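Local coordinates for BH2621 protein (PDB 2QML) that probably acts as a GNAT-type N-acyltransferase in siderophore biosynthesis, perhaps moving fatty acyl groups from a carrier protein onto a lysine side-chain amine, at residues G75-V80 and Y124-A129; A145-D148 and M154-V157; N97-E102 and L178-Q183; R25-T28 and M34-S37. One frame throughout, in Å; residues are numbered along the deposited sequence. Where two conformers were deposited one is given.

Interaction 1. Residues G75-V80 and Y124-A129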
loop_
_atom_site.group_PDB
_atom_site.type_symbol
_atom_site.label_atom_id
_atom_site.label_comp_id
_atom_site.label_asym_id
_atom_site.label_seq_id
_atom_site.Cartn_x
_atom_site.Cartn_y
_atom_site.Cartn_z
ATOM N N GLY A 75 8.022 -2.826 4.238
ATOM C CA GLY A 75 8.593 -3.494 3.096
ATOM C C GLY A 75 10.074 -3.076 2.967
ATOM O O GLY A 75 10.428 -1.914 3.182
ATOM N N ALA A 76 10.921 -4.048 2.649
ATOM C CA ALA A 76 12.350 -3.874 2.576
ATOM C C ALA A 76 12.932 -4.396 1.267
ATOM O O ALA A 76 12.370 -5.303 0.647
ATOM C CB ALA A 76 13.017 -4.586 3.781
ATOM N N ILE A 77 14.039 -3.798 0.837
ATOM C CA ILE A 77 14.745 -4.231 -0.355
ATOM C C ILE A 77 16.128 -4.604 0.127
ATOM O O ILE A 77 16.832 -3.790 0.723
ATOM C CB ILE A 77 14.794 -3.151 -1.439
ATOM C CG1 ILE A 77 13.372 -2.761 -1.866
ATOM C CG2 ILE A 77 15.620 -3.645 -2.635
ATOM C CD1 ILE A 77 13.317 -1.491 -2.731
ATOM N N ASN A 78 16.478 -5.867 -0.070
ATOM C CA ASN A 78 17.734 -6.408 0.406
ATOM C C ASN A 78 17.934 -6.153 1.895
ATOM O O ASN A 78 19.026 -5.792 2.358
ATOM C CB ASN A 78 18.894 -5.879 -0.425
ATOM C CG ASN A 78 18.978 -6.534 -1.789
ATOM O OD1 ASN A 78 18.239 -7.463 -2.128
ATOM N ND2 ASN A 78 19.941 -6.089 -2.553
ATOM N N GLY A 79 16.830 -6.318 2.622
ATOM C CA GLY A 79 16.800 -6.147 4.048
ATOM C C GLY A 79 16.652 -4.753 4.601
ATOM O O GLY A 79 16.342 -4.620 5.766
ATOM N N VAL A 80 16.842 -3.720 3.756
ATOM C CA VAL A 80 16.750 -2.341 4.212
ATOM C C VAL A 80 15.297 -1.901 4.185
ATOM O O VAL A 80 14.695 -1.911 3.143
ATOM C CB VAL A 80 17.624 -1.386 3.363
ATOM C CG1 VAL A 80 17.439 0.055 3.832
ATOM C CG2 VAL A 80 19.177 -1.803 3.350
ATOM N N TYR A 124 7.177 -0.403 -8.134
ATOM C CA TYR A 124 6.509 -1.457 -8.922
ATOM C C TYR A 124 6.703 -2.864 -8.404
ATOM O O TYR A 124 5.712 -3.534 -8.101
ATOM C CB TYR A 124 6.948 -1.375 -10.384
ATOM C CG TYR A 124 6.410 -0.183 -11.068
ATOM C CD1 TYR A 124 5.081 -0.149 -11.466
ATOM C CD2 TYR A 124 7.212 0.925 -11.307
ATOM C CE1 TYR A 124 4.566 0.956 -12.080
ATOM C CE2 TYR A 124 6.696 2.039 -11.949
ATOM C CZ TYR A 124 5.366 2.031 -12.322
ATOM O OH TYR A 124 4.835 3.138 -12.965
ATOM N N PRO A 125 7.948 -3.338 -8.257
ATOM C CA PRO A 125 8.085 -4.713 -7.729
ATOM C C PRO A 125 7.490 -4.893 -6.320
ATOM O O PRO A 125 6.956 -5.964 -5.991
ATOM C CB PRO A 125 9.614 -4.950 -7.749
ATOM C CG PRO A 125 10.232 -3.587 -7.772
ATOM C CD PRO A 125 9.264 -2.770 -8.604
ATOM N N LEU A 126 7.587 -3.864 -5.487
ATOM C CA LEU A 126 7.034 -3.933 -4.136
ATOM C C LEU A 126 5.516 -4.017 -4.149
ATOM O O LEU A 126 4.926 -4.883 -3.503
ATOM C CB LEU A 126 7.456 -2.740 -3.323
ATOM C CG LEU A 126 8.904 -2.706 -2.868
ATOM C CD1 LEU A 126 9.314 -1.267 -2.452
ATOM C CD2 LEU A 126 9.163 -3.759 -1.755
ATOM N N LEU A 127 4.880 -3.100 -4.869
ATOM C CA LEU A 127 3.434 -3.103 -4.965
ATOM C C LEU A 127 2.917 -4.393 -5.615
ATOM O O LEU A 127 1.934 -4.962 -5.115
ATOM C CB LEU A 127 2.959 -1.856 -5.716
ATOM C CG LEU A 127 1.456 -1.780 -5.903
ATOM C CD1 LEU A 127 0.653 -1.681 -4.589
ATOM C CD2 LEU A 127 1.094 -0.563 -6.899
ATOM N N LEU A 128 3.554 -4.862 -6.680
ATOM C CA LEU A 128 3.123 -6.086 -7.333
ATOM C C LEU A 128 3.221 -7.244 -6.369
ATOM O O LEU A 128 2.319 -8.082 -6.330
ATOM C CB LEU A 128 3.943 -6.319 -8.589
ATOM C CG LEU A 128 3.690 -5.363 -9.757
ATOM C CD1 LEU A 128 4.719 -5.621 -10.823
ATOM C CD2 LEU A 128 2.330 -5.487 -10.344
ATOM N N ALA A 129 4.289 -7.294 -5.565
ATOM C CA ALA A 129 4.449 -8.397 -4.592
ATOM C C ALA A 129 3.352 -8.441 -3.520
ATOM O O ALA A 129 2.748 -9.499 -3.245
ATOM C CB ALA A 129 5.869 -8.356 -3.927
#

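Interaction 2. Residues A145-D148 and M154-V157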
loop_
_atom_site.group_PDB
_atom_site.type_symbol
_atom_site.label_atom_id
_atom_site.label_comp_id
_atom_site.label_asym_id
_atom_site.label_seq_id
_atom_site.Cartn_x
_atom_site.Cartn_y
_atom_site.Cartn_z
ATOM N N ALA A 145 -7.828 1.226 -4.235
ATOM C CA ALA A 145 -6.898 2.261 -3.779
ATOM C C ALA A 145 -7.626 3.606 -3.991
ATOM O O ALA A 145 -8.501 3.734 -4.883
ATOM C CB ALA A 145 -5.641 2.214 -4.551
ATOM N N GLU A 146 -7.309 4.571 -3.122
ATOM C CA GLU A 146 -7.876 5.926 -3.203
ATOM C C GLU A 146 -6.785 6.981 -2.994
ATOM O O GLU A 146 -6.908 7.796 -2.083
ATOM C CB GLU A 146 -9.093 6.073 -2.248
ATOM C CG GLU A 146 -8.982 5.374 -0.876
ATOM C CD GLU A 146 -7.696 5.741 -0.147
ATOM O OE1 GLU A 146 -6.654 5.163 -0.543
ATOM O OE2 GLU A 146 -7.692 6.611 0.785
ATOM N N PRO A 147 -5.777 7.008 -3.903
ATOM C CA PRO A 147 -4.754 8.016 -3.821
ATOM C C PRO A 147 -5.377 9.420 -3.855
ATOM O O PRO A 147 -6.411 9.603 -4.523
ATOM C CB PRO A 147 -3.939 7.794 -5.108
ATOM C CG PRO A 147 -4.895 7.043 -6.072
ATOM C CD PRO A 147 -5.653 6.163 -5.122
ATOM N N ASP A 148 -4.777 10.380 -3.162
ATOM C CA ASP A 148 -5.129 11.766 -3.330
ATOM C C ASP A 148 -5.187 12.073 -4.827
ATOM O O ASP A 148 -4.261 11.695 -5.584
ATOM C CB ASP A 148 -4.103 12.642 -2.628
ATOM C CG ASP A 148 -4.504 14.076 -2.574
ATOM O OD1 ASP A 148 -4.566 14.761 -3.626
ATOM O OD2 ASP A 148 -4.711 14.555 -1.469
HETATM N N MSE A 154 1.432 8.403 -8.275
HETATM C CA MSE A 154 0.815 7.157 -7.764
HETATM C C MSE A 154 -0.380 6.682 -8.566
HETATM O O MSE A 154 -0.567 5.490 -8.752
HETATM C CB MSE A 154 0.420 7.224 -6.274
HETATM C CG MSE A 154 1.565 7.040 -5.354
HETATM SE SE MSE A 154 2.659 5.422 -5.663
HETATM C CE MSE A 154 1.328 4.012 -5.716
ATOM N N ILE A 155 -1.156 7.626 -9.061
ATOM C CA ILE A 155 -2.259 7.257 -9.948
ATOM C C ILE A 155 -1.665 6.529 -11.169
ATOM O O ILE A 155 -2.176 5.490 -11.606
ATOM C CB ILE A 155 -3.078 8.487 -10.324
ATOM C CG1 ILE A 155 -3.817 9.008 -9.080
ATOM C CG2 ILE A 155 -4.043 8.184 -11.494
ATOM C CD1 ILE A 155 -4.460 10.417 -9.187
ATOM N N HIS A 156 -0.585 7.054 -11.724
ATOM C CA HIS A 156 0.089 6.380 -12.852
ATOM C C HIS A 156 0.587 4.969 -12.497
ATOM O O HIS A 156 0.373 4.018 -13.254
ATOM C CB HIS A 156 1.237 7.262 -13.339
ATOM C CG HIS A 156 2.092 6.612 -14.382
ATOM N ND1 HIS A 156 1.690 6.466 -15.691
ATOM C CD2 HIS A 156 3.290 5.987 -14.283
ATOM C CE1 HIS A 156 2.619 5.812 -16.362
ATOM N NE2 HIS A 156 3.606 5.524 -15.539
ATOM N N VAL A 157 1.263 4.846 -11.369
ATOM C CA VAL A 157 1.798 3.574 -10.906
ATOM C C VAL A 157 0.624 2.568 -10.760
ATOM O O VAL A 157 0.686 1.431 -11.248
ATOM C CB VAL A 157 2.555 3.741 -9.554
ATOM C CG1 VAL A 157 2.817 2.371 -8.863
ATOM C CG2 VAL A 157 3.866 4.508 -9.694
#

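Interaction 3. Residues N97-E102 and L178-Q183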
loop_
_atom_site.group_PDB
_atom_site.type_symbol
_atom_site.label_atom_id
_atom_site.label_comp_id
_atom_site.label_asym_id
_atom_site.label_seq_id
_atom_site.Cartn_x
_atom_site.Cartn_y
_atom_site.Cartn_z
ATOM N N ASN A 97 -18.270 3.132 2.071
ATOM C CA ASN A 97 -19.387 4.056 1.868
ATOM C C ASN A 97 -19.482 4.679 0.482
ATOM O O ASN A 97 -20.478 5.304 0.171
ATOM C CB ASN A 97 -19.271 5.195 2.868
ATOM C CG ASN A 97 -19.323 4.722 4.286
ATOM O OD1 ASN A 97 -20.275 4.085 4.698
ATOM N ND2 ASN A 97 -18.269 4.974 5.024
ATOM N N TYR A 98 -18.463 4.520 -0.344
ATOM C CA TYR A 98 -18.382 5.223 -1.626
ATOM C C TYR A 98 -18.636 4.411 -2.882
ATOM O O TYR A 98 -18.687 4.989 -3.966
ATOM C CB TYR A 98 -16.995 5.879 -1.707
ATOM C CG TYR A 98 -16.809 6.968 -0.691
ATOM C CD1 TYR A 98 -16.446 6.675 0.608
ATOM C CD2 TYR A 98 -17.029 8.297 -1.013
ATOM C CE1 TYR A 98 -16.303 7.655 1.553
ATOM C CE2 TYR A 98 -16.874 9.284 -0.076
ATOM C CZ TYR A 98 -16.521 8.957 1.207
ATOM O OH TYR A 98 -16.336 9.918 2.148
ATOM N N TYR A 99 -18.768 3.090 -2.774
ATOM C CA TYR A 99 -19.019 2.278 -3.932
ATOM C C TYR A 99 -19.664 0.958 -3.436
ATOM O O TYR A 99 -19.593 0.654 -2.253
ATOM C CB TYR A 99 -17.719 2.058 -4.743
ATOM C CG TYR A 99 -16.844 0.958 -4.209
ATOM C CD1 TYR A 99 -15.992 1.183 -3.145
ATOM C CD2 TYR A 99 -16.832 -0.316 -4.813
ATOM C CE1 TYR A 99 -15.166 0.095 -2.634
ATOM C CE2 TYR A 99 -16.071 -1.348 -4.335
ATOM C CZ TYR A 99 -15.233 -1.147 -3.246
ATOM O OH TYR A 99 -14.433 -2.199 -2.767
ATOM N N PRO A 100 -20.339 0.203 -4.325
ATOM C CA PRO A 100 -21.014 -1.064 -3.969
ATOM C C PRO A 100 -20.002 -2.202 -3.837
ATOM O O PRO A 100 -19.870 -3.060 -4.698
ATOM C CB PRO A 100 -22.002 -1.262 -5.122
ATOM C CG PRO A 100 -21.374 -0.625 -6.266
ATOM C CD PRO A 100 -20.579 0.541 -5.749
ATOM N N PHE A 101 -19.265 -2.151 -2.740
ATOM C CA PHE A 101 -18.208 -3.112 -2.452
ATOM C C PHE A 101 -18.771 -4.515 -2.296
ATOM O O PHE A 101 -19.924 -4.709 -1.904
ATOM C CB PHE A 101 -17.481 -2.686 -1.162
ATOM C CG PHE A 101 -18.311 -2.851 0.091
ATOM C CD1 PHE A 101 -19.191 -1.872 0.511
ATOM C CD2 PHE A 101 -18.217 -4.012 0.832
ATOM C CE1 PHE A 101 -19.954 -2.043 1.665
ATOM C CE2 PHE A 101 -18.987 -4.197 1.971
ATOM C CZ PHE A 101 -19.848 -3.212 2.387
ATOM N N GLU A 102 -17.923 -5.483 -2.592
ATOM C CA GLU A 102 -18.205 -6.885 -2.332
ATOM C C GLU A 102 -17.514 -7.225 -1.008
ATOM O O GLU A 102 -16.512 -6.640 -0.623
ATOM C CB GLU A 102 -17.751 -7.779 -3.483
ATOM C CG GLU A 102 -18.463 -7.474 -4.818
ATOM N N LEU A 178 -10.859 7.070 -6.463
ATOM C CA LEU A 178 -11.130 5.645 -6.230
ATOM C C LEU A 178 -10.727 4.866 -7.493
ATOM O O LEU A 178 -11.141 5.215 -8.609
ATOM C CB LEU A 178 -12.580 5.423 -5.848
ATOM C CG LEU A 178 -13.070 3.982 -5.648
ATOM C CD1 LEU A 178 -12.313 3.255 -4.517
ATOM C CD2 LEU A 178 -14.630 3.907 -5.430
HETATM N N MSE A 179 -9.919 3.828 -7.303
HETATM C CA MSE A 179 -9.410 2.972 -8.369
HETATM C C MSE A 179 -9.615 1.528 -7.935
HETATM O O MSE A 179 -9.467 1.223 -6.739
HETATM C CB MSE A 179 -7.943 3.228 -8.621
HETATM C CG MSE A 179 -7.663 4.665 -8.860
HETATM SE SE MSE A 179 -5.760 5.013 -9.142
HETATM C CE MSE A 179 -5.546 4.402 -10.985
ATOM N N LYS A 180 -9.984 0.668 -8.877
ATOM C CA LYS A 180 -10.209 -0.750 -8.612
ATOM C C LYS A 180 -9.335 -1.621 -9.481
ATOM O O LYS A 180 -9.209 -1.389 -10.678
ATOM C CB LYS A 180 -11.663 -1.158 -8.835
ATOM C CG LYS A 180 -12.662 -0.343 -8.035
ATOM C CD LYS A 180 -14.061 -1.012 -7.853
ATOM C CE LYS A 180 -14.794 -1.352 -9.091
ATOM N NZ LYS A 180 -16.120 -1.974 -8.699
ATOM N N CYS A 181 -8.739 -2.639 -8.869
ATOM C CA CYS A 181 -7.924 -3.622 -9.575
ATOM C C CYS A 181 -8.588 -4.992 -9.415
ATOM O O CYS A 181 -8.722 -5.468 -8.304
ATOM C CB CYS A 181 -6.543 -3.628 -9.009
ATOM S SG CYS A 181 -5.427 -4.679 -9.974
ATOM N N GLU A 182 -9.031 -5.566 -10.523
ATOM C CA GLU A 182 -9.651 -6.874 -10.575
ATOM C C GLU A 182 -8.555 -7.920 -10.693
ATOM O O GLU A 182 -7.547 -7.728 -11.381
ATOM C CB GLU A 182 -10.586 -6.965 -11.770
ATOM C CG GLU A 182 -11.652 -5.922 -11.829
ATOM C CD GLU A 182 -12.443 -5.740 -10.523
ATOM O OE1 GLU A 182 -12.575 -6.713 -9.760
ATOM O OE2 GLU A 182 -12.948 -4.612 -10.266
ATOM N N GLN A 183 -8.743 -9.058 -10.058
ATOM C CA GLN A 183 -7.658 -10.028 -10.045
ATOM C C GLN A 183 -7.188 -10.514 -11.430
ATOM O O GLN A 183 -5.973 -10.684 -11.610
ATOM C CB GLN A 183 -7.988 -11.264 -9.170
ATOM C CG GLN A 183 -6.719 -12.073 -8.880
ATOM C CD GLN A 183 -6.916 -13.253 -7.954
ATOM O OE1 GLN A 183 -8.031 -13.509 -7.488
ATOM N NE2 GLN A 183 -5.825 -13.989 -7.672
HETATM O O HOH W 1 -18.090 -3.534 -6.600
#

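Interaction 4. Residues R25-T28 and M34-S37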
loop_
_atom_site.group_PDB
_atom_site.type_symbol
_atom_site.label_atom_id
_atom_site.label_comp_id
_atom_site.label_asym_id
_atom_site.label_seq_id
_atom_site.Cartn_x
_atom_site.Cartn_y
_atom_site.Cartn_z
ATOM N N ARG A 25 7.258 -7.480 6.526
ATOM C CA ARG A 25 7.037 -7.954 7.867
ATOM C C ARG A 25 6.018 -7.087 8.551
ATOM O O ARG A 25 5.816 -5.947 8.178
ATOM C CB ARG A 25 8.339 -7.942 8.678
ATOM C CG ARG A 25 9.004 -6.581 8.890
ATOM C CD ARG A 25 10.069 -6.610 9.935
ATOM N NE ARG A 25 10.726 -5.319 10.127
ATOM C CZ ARG A 25 10.241 -4.349 10.890
ATOM N NH1 ARG A 25 9.072 -4.482 11.450
ATOM N NH2 ARG A 25 10.901 -3.212 11.033
ATOM N N HIS A 26 5.424 -7.633 9.592
ATOM C CA HIS A 26 4.503 -6.885 10.427
ATOM C C HIS A 26 5.245 -5.786 11.150
ATOM O O HIS A 26 6.371 -5.949 11.644
ATOM C CB HIS A 26 3.774 -7.765 11.449
ATOM C CG HIS A 26 2.752 -8.672 10.848
ATOM N ND1 HIS A 26 2.192 -9.710 11.547
ATOM C CD2 HIS A 26 2.302 -8.799 9.574
ATOM C CE1 HIS A 26 1.348 -10.365 10.765
ATOM N NE2 HIS A 26 1.382 -9.828 9.562
ATOM N N VAL A 27 4.614 -4.620 11.162
ATOM C CA VAL A 27 5.092 -3.539 11.974
ATOM C C VAL A 27 4.935 -3.911 13.495
ATOM O O VAL A 27 4.003 -4.630 13.907
ATOM C CB VAL A 27 4.323 -2.254 11.636
ATOM C CG1 VAL A 27 4.531 -1.168 12.708
ATOM C CG2 VAL A 27 4.648 -1.746 10.198
ATOM N N THR A 28 5.845 -3.396 14.310
ATOM C CA THR A 28 5.790 -3.496 15.749
ATOM C C THR A 28 6.060 -2.125 16.351
ATOM O O THR A 28 6.483 -1.222 15.667
ATOM C CB THR A 28 6.816 -4.512 16.362
ATOM O OG1 THR A 28 8.129 -3.955 16.352
ATOM C CG2 THR A 28 6.793 -5.805 15.581
HETATM N N MSE A 34 11.432 5.020 13.487
HETATM C CA MSE A 34 11.670 4.976 12.065
HETATM C C MSE A 34 10.454 5.445 11.288
HETATM O O MSE A 34 10.575 6.257 10.375
HETATM C CB MSE A 34 12.026 3.546 11.630
HETATM C CG MSE A 34 12.227 3.395 10.134
HETATM SE SE MSE A 34 12.909 1.615 9.731
HETATM C CE MSE A 34 11.386 0.554 10.106
ATOM N N LEU A 35 9.292 4.940 11.647
ATOM C CA LEU A 35 8.046 5.300 10.969
ATOM C C LEU A 35 7.746 6.804 11.173
ATOM O O LEU A 35 7.328 7.521 10.239
ATOM C CB LEU A 35 6.895 4.408 11.413
ATOM C CG LEU A 35 6.989 2.939 10.998
ATOM C CD1 LEU A 35 5.794 2.183 11.548
ATOM C CD2 LEU A 35 7.105 2.816 9.494
ATOM N N HIS A 36 7.968 7.289 12.396
ATOM C CA HIS A 36 7.805 8.723 12.718
ATOM C C HIS A 36 8.677 9.606 11.810
ATOM O O HIS A 36 8.241 10.629 11.300
ATOM C CB HIS A 36 8.114 8.932 14.189
ATOM C CG HIS A 36 8.092 10.366 14.607
ATOM N ND1 HIS A 36 9.247 11.087 14.825
ATOM C CD2 HIS A 36 7.061 11.225 14.796
ATOM C CE1 HIS A 36 8.921 12.320 15.156
ATOM N NE2 HIS A 36 7.606 12.427 15.160
ATOM N N SER A 37 9.920 9.187 11.574
ATOM C CA SER A 37 10.828 9.882 10.656
ATOM C C SER A 37 10.258 9.889 9.212
ATOM O O SER A 37 10.239 10.932 8.522
ATOM C CB SER A 37 12.206 9.235 10.685
ATOM O OG SER A 37 13.061 9.933 9.830
#

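Interaction 1. Residues G75-V80 and Y124-A129
Helix-on-sheet packing of the GNAT fold brings Leu126, on helix 123-135, against Ile77 at the end of strand 70-77. In GNAT relatives, the loop leading into the corresponding helix commonly receives the pyrophosphate of acyl-CoA. Leu126 points at the strand and divides its two methyls between two targets. CD1 meets Ile77 CD1 at 4.0 Å, the side chains crossing obliquely, while CD2 lies 4.3 Å from the carbonyl O of Ala76. The methyl-to-methyl contact belongs to one of the two deposited conformers of Ile77, in which CG1 stands anti to the carbonyl carbon (chi1 -60°) and carries CD1 across to the leucine. Neighbouring Gly75, without a side chain, lets its backbone lie near Leu126 without close contact. Met82 and Trp85 of strand 80-89 also touch this leucine, which therefore spans two strands. Just beyond Ile77 the chain reverses in a type I' turn through Asn78 and Gly79, both with positive phi, a value glycine readily adopts. Asn78 OD1 accepts a hydrogen bond from Lys21 N. Reciprocal backbone bonds close this two-residue hairpin: Ile77 N to Val80 O at 3.1 Å and Val80 N to Ile77 O at 3.0 Å.

Interaction 2. Residues A145-D148 and M154-V157
Pro147 and Ile155 face each other with their CA atoms 6.7 Å apart, where the chain leaves strand 142-145 and doubles back into helix 152-160, a strand-loop-helix unit of the GNAT fold. No hydrogen bond joins the two segments, so the tie is apolar. The proline ring points toward the helix and meets the isoleucine at about a right angle: Pro147 CG lies 3.8 Å from Ile155 CG1, and Pro147 CB is slightly farther from the same methylene at 4.2 Å. Ile155 holds CG1 anti to its carbonyl carbon (chi1 -68°), and the nearly straight continuation to CD1 carries the terminal methyl past the ring to the backbone of the next loop residue. One branch thus serves both neighbours. The same isoleucine packs on Leu177 and Met179 of strand 175-182, and Pro147 also rests on Met179, which makes the pair part of the seam between helix and sheet. Polar groups at the loop are engaged in other directions. Glu146 OE2 forms a salt bridge with Lys174, and OE1 hydrogen-bonds to a bound glycerol, probably from the crystallisation liquor, that also approaches the side chain of Pro147 and may mark a pocket. Asp148 sends its carboxylate to Arg150 in a salt bridge, whereas its backbone O remains at the isoleucine, 3.8 Å from Ile155 CD1.

Interaction 3. Residues N97-E102 and L178-Q183
Tyr99 packs on Leu178 and Lys180 with a water at the edge of its ring, and this water bridges two segments that no direct hydrogen bond joins. The water donates to Pro100 O at 2.6 Å and accepts a weak, long bond from Lys180 NZ at 3.3 Å. Lying in the plane of the Tyr99 ring, it links backbone and ammonium without touching the aromatic face. The loop bends sharply here, in an inverse gamma turn centred on Pro100, with a weak bond from Phe101 N back to Tyr99 O. As a result Phe101 N comes to lie 3.6 Å above one face of the Tyr99 ring, offset toward its rim. Tyr99 places CG in the crowded position between the backbone N and the carbonyl carbon (chi1 82°), and the ring runs from beside Leu178 toward Lys180. Leu178 CD2 reaches the root of this side chain, 3.7 Å from Tyr99 CB, and crosses it at about a right angle. Farther out, Lys180 CD approaches Tyr99 CE2 at 4.1 Å, and a bend at chi3 (-58°) carries NZ onward to the water. The far end of the tyrosine is fixed by Asp105, whose OD2 pairs with both Tyr99 OH and Glu102 N. In the GNAT fold of this chain, the loop joining strands 80-89 and 106-112 lies over one face of strand 175-182, which runs between strands 142-145 and 164-170 in the sheet; Met179 points from the other face to helix 152-160.

Interaction 4. Residues R25-T28 and M34-S37
Arg25 opens the segment by reaching out to Met34, across a strand-to-helix connection of the GNAT fold in which the loop after strand 20-26 leads into helix 32-38. Its CG stands between the backbone N and the carbonyl carbon (chi1 62°), and the chain then runs extended to NE, with the guanidinium held over the next residue. NH1 donates to His26 O at 3.1 Å; the acceptor lies close to the guanidinium plane, although the bond is bent, with an N-H...O angle of 135°. NH2 forms a salt bridge with Asp31 OD1, in the loop between the segments, and lies 3.9 Å from the CE methyl of Met34, a selenomethionine. The two side chains come from opposite directions, and the methyl stands obliquely to the guanidinium, a van der Waals contact beside a charge already paired. His26 turns its ring elsewhere, giving NE2 to Leu8 O. Val27 follows, pointing to the helix, and takes the apolar share of the contact with Leu35. Its buried environment also includes Leu65 of helix 54-65 and Leu72 and Val74 of strand 70-77, while Leu35 is lodged against Tyr57 and Tyr84. Thr28 ends the segment facing away, but its backbone N bonds to Asp31 OD2, so that one carboxylate ties together both ends of the four residues. On the buried side of the contact, the branched side chains meet tip to tip, Val27 CG1 to Leu35 CD1 at 3.8 Å.

Overall arrangement
Interactions 1 and 2 are buried, pair aliphatic side chains and have no hydrogen bond across their segments, whereas interactions 3 and 4 are partly buried and put a charged side chain, Lys180 or Arg25, beside the hydrophobic pair. Interactions 1 and 4 hold neighbouring strands of the mixed sheet to different helices; the centres of the two contacts are about 15 Å apart. Interactions 2 and 3 meet directly through strands 142-145 and 175-182: Ala145 O probably bonds to Met179 N at 2.8 Å. Helices 123-135 and 152-160 join interactions 1 and 2, with Tyr124 and Leu127 packed on Val157. Interactions 3 and 4 stand on opposite sides of the chain's centre.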